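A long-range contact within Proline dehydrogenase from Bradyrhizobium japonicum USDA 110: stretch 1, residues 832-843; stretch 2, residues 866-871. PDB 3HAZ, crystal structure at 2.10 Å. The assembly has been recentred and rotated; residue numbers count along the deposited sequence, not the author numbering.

Stretch 1 832-843: HVGPVIDVEAKQ
Stretch 2 (866-871) EGCFVA

The contact joins an extended run of loop that turns into a helix (stretch 1) to a short irregular segment (stretch 2), burying 483 Å² in total. The CA atoms of the two stretches come nearest at Pro835 and Phe869, 4.5 Å apart, and lie farther apart at Val833 and Ala871, 7.9 Å. From Val833 to Val836 the first chain is extended (phi/psi -129/114, -87/-172, -76/159 and -75/165). Ile837 (-63/-43) and Asp838 (-154/173) then turn it into the helix that begins at Val839 and continues beyond Gln843, with phi near -60° and psi near -40°.

Asp838 caps this helix. With chi1 in p (59°), its OD1 accepts from Ala841 N at 2.7 Å, while Lys842 N donates to Asp838 O at 3.1 Å as the first full turn closes.

Into the angle between loop and helix projects Cys868, which gives up 111 Å², the largest share of any residue in the contact. Its backbone (-74/55) follows Gly867 at 116/-165, a conformation that calls for glycine because a CB would be jammed against the preceding carbonyl. Cys868 O receives a hydrogen bond from Val836 N at 2.9 Å, with an N-H...O angle of 131°, and also lies 3.1 Å from Pro835 CB. The cysteine side chain, at a chi1 of -95° between wells, sets its sulfur against the start of the helix: SG is 3.6 Å from Asp838 C, 3.5 Å from Val839 N and 4.0 Å from Val839 CG2. The bump is thus held at its carbonyl by the loop and packed at its sulfur against the helix.

Phe869 (-115/141) directs its CA-to-CB bond away from stretch 1, yet chi1 in m (-68°) and chi2 of 90° bring the ring back over the loop. Pro835, its ring puckered C-gamma endo, covers one face: CB lies 4.0 Å from the centroid of the Phe869 ring and 17° off the normal, a CH-pi contact. Pro835 N is 3.6 Å from Phe869 CE2, and Val833 O lies at the ring edge, near its plane, 4.5 Å from Phe869 CE2.

Val870 (-130/122, chi1 t) fits between loop and helix. Its CG2 approaches Val836 CG1 at 4.3 Å, the latter residue having chi1 in m, and lies 3.8 Å from Lys842 CG. Lys842 points its CA-to-CB bond toward stretch 2 and extends through three t torsions (172°, -179°, 167°) before bending at chi4 (51°, p). Its aliphatic chain runs past the second backbone, with CD 3.7 Å from Gly867 O and 4.1 Å from Cys868 CA; the final bend lets NZ donate to Phe869 O at 3.3 Å.

Where the backbones separate, a water bridges the gap, donating to Gly834 O at 2.8 Å from its oxygen and accepting from Val870 N at 2.9 Å.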

# COMPACT_ATOMS: atom_id res chain seq x y z
N HIS A 832 20.62 -0.40 51.89
CA HIS A 832 20.85 -1.13 50.66
C HIS A 832 20.37 -2.57 50.82
O HIS A 832 19.86 -3.17 49.87
CB HIS A 832 22.34 -1.14 50.30
CG HIS A 832 22.87 0.20 49.88
ND1 HIS A 832 23.88 0.84 50.57
CD2 HIS A 832 22.54 1.01 48.85
CE1 HIS A 832 24.15 1.99 49.98
NE2 HIS A 832 23.35 2.12 48.93
N VAL A 833 20.55 -3.10 52.02
CA VAL A 833 20.21 -4.49 52.29
C VAL A 833 19.33 -4.58 53.53
O VAL A 833 19.78 -4.28 54.63
CB VAL A 833 21.46 -5.34 52.52
CG1 VAL A 833 21.07 -6.78 52.82
CG2 VAL A 833 22.39 -5.26 51.30
N GLY A 834 18.09 -5.00 53.33
CA GLY A 834 17.16 -5.16 54.44
C GLY A 834 17.29 -6.53 55.07
O GLY A 834 18.19 -7.30 54.73
N PRO A 835 16.37 -6.85 56.00
CA PRO A 835 16.46 -8.13 56.72
C PRO A 835 16.01 -9.28 55.85
O PRO A 835 15.28 -9.06 54.88
CB PRO A 835 15.49 -7.94 57.89
CG PRO A 835 14.51 -6.92 57.42
CD PRO A 835 15.20 -6.06 56.40
N VAL A 836 16.43 -10.49 56.18
CA VAL A 836 15.85 -11.66 55.54
C VAL A 836 14.46 -11.91 56.14
O VAL A 836 14.11 -11.34 57.17
CB VAL A 836 16.76 -12.89 55.67
CG1 VAL A 836 18.08 -12.63 54.95
CG2 VAL A 836 17.02 -13.22 57.13
N ILE A 837 13.67 -12.75 55.48
CA ILE A 837 12.23 -12.82 55.76
C ILE A 837 11.86 -13.28 57.18
O ILE A 837 10.97 -12.70 57.79
CB ILE A 837 11.50 -13.67 54.69
CG1 ILE A 837 9.97 -13.55 54.85
CG2 ILE A 837 11.95 -15.13 54.76
CD1 ILE A 837 9.46 -12.11 54.78
N ASP A 838 12.53 -14.29 57.70
CA ASP A 838 12.22 -14.79 59.05
C ASP A 838 13.40 -15.47 59.74
O ASP A 838 14.46 -15.70 59.15
CB ASP A 838 11.01 -15.74 59.02
CG ASP A 838 11.23 -16.95 58.12
OD1 ASP A 838 12.40 -17.27 57.81
OD2 ASP A 838 10.23 -17.58 57.73
N VAL A 839 13.19 -15.80 61.02
CA VAL A 839 14.20 -16.46 61.84
C VAL A 839 14.69 -17.76 61.20
O VAL A 839 15.87 -18.08 61.27
CB VAL A 839 13.66 -16.74 63.26
CG1 VAL A 839 14.21 -18.04 63.81
CG2 VAL A 839 13.97 -15.57 64.17
N GLU A 840 13.78 -18.49 60.58
CA GLU A 840 14.12 -19.76 59.94
C GLU A 840 15.08 -19.54 58.78
O GLU A 840 16.00 -20.33 58.57
CB GLU A 840 12.86 -20.48 59.45
CG GLU A 840 11.89 -20.88 60.56
CD GLU A 840 10.86 -19.80 60.89
OE1 GLU A 840 11.24 -18.62 61.04
OE2 GLU A 840 9.66 -20.14 60.98
N ALA A 841 14.86 -18.47 58.02
CA ALA A 841 15.73 -18.16 56.90
C ALA A 841 17.14 -17.84 57.39
O ALA A 841 18.12 -18.37 56.88
CB ALA A 841 15.17 -17.00 56.08
N LYS A 842 17.22 -16.98 58.40
CA LYS A 842 18.52 -16.58 58.93
C LYS A 842 19.32 -17.77 59.46
O LYS A 842 20.52 -17.87 59.23
CB LYS A 842 18.36 -15.50 60.00
CG LYS A 842 19.65 -15.16 60.72
CD LYS A 842 19.43 -14.11 61.79
CE LYS A 842 20.64 -14.00 62.72
NZ LYS A 842 21.92 -13.84 61.97
N GLN A 843 18.64 -18.67 60.17
CA GLN A 843 19.30 -19.85 60.74
C GLN A 843 19.90 -20.75 59.65
O GLN A 843 21.03 -21.23 59.79
CB GLN A 843 18.33 -20.66 61.61
N GLU A 866 21.89 -6.33 64.87
CA GLU A 866 21.10 -7.30 65.63
C GLU A 866 19.75 -7.50 64.94
O GLU A 866 19.18 -6.56 64.40
CB GLU A 866 20.91 -6.84 67.07
N GLY A 867 19.25 -8.73 64.96
CA GLY A 867 17.94 -9.02 64.40
C GLY A 867 18.02 -9.97 63.22
O GLY A 867 19.05 -10.61 62.99
N CYS A 868 16.93 -10.06 62.46
CA CYS A 868 16.85 -10.96 61.31
C CYS A 868 17.66 -10.45 60.13
O CYS A 868 17.13 -10.30 59.02
CB CYS A 868 15.39 -11.18 60.88
SG CYS A 868 14.61 -12.66 61.56
N PHE A 869 18.94 -10.17 60.36
CA PHE A 869 19.82 -9.69 59.30
C PHE A 869 20.92 -10.70 58.98
O PHE A 869 21.47 -11.33 59.88
CB PHE A 869 20.44 -8.35 59.68
CG PHE A 869 19.46 -7.23 59.75
CD1 PHE A 869 18.80 -6.93 60.93
CD2 PHE A 869 19.19 -6.46 58.63
CE1 PHE A 869 17.89 -5.89 61.00
CE2 PHE A 869 18.29 -5.42 58.69
CZ PHE A 869 17.64 -5.13 59.87
N VAL A 870 21.22 -10.83 57.70
CA VAL A 870 22.41 -11.54 57.25
C VAL A 870 23.17 -10.65 56.25
O VAL A 870 22.62 -10.24 55.24
CB VAL A 870 22.07 -12.88 56.59
CG1 VAL A 870 23.33 -13.57 56.11
CG2 VAL A 870 21.31 -13.77 57.57
N ALA A 871 24.43 -10.36 56.55
CA ALA A 871 25.24 -9.49 55.71
C ALA A 871 25.78 -10.23 54.48
O ALA A 871 25.84 -11.45 54.47
CB ALA A 871 26.39 -8.87 56.52
O HOH W 1 19.81 -9.29 55.74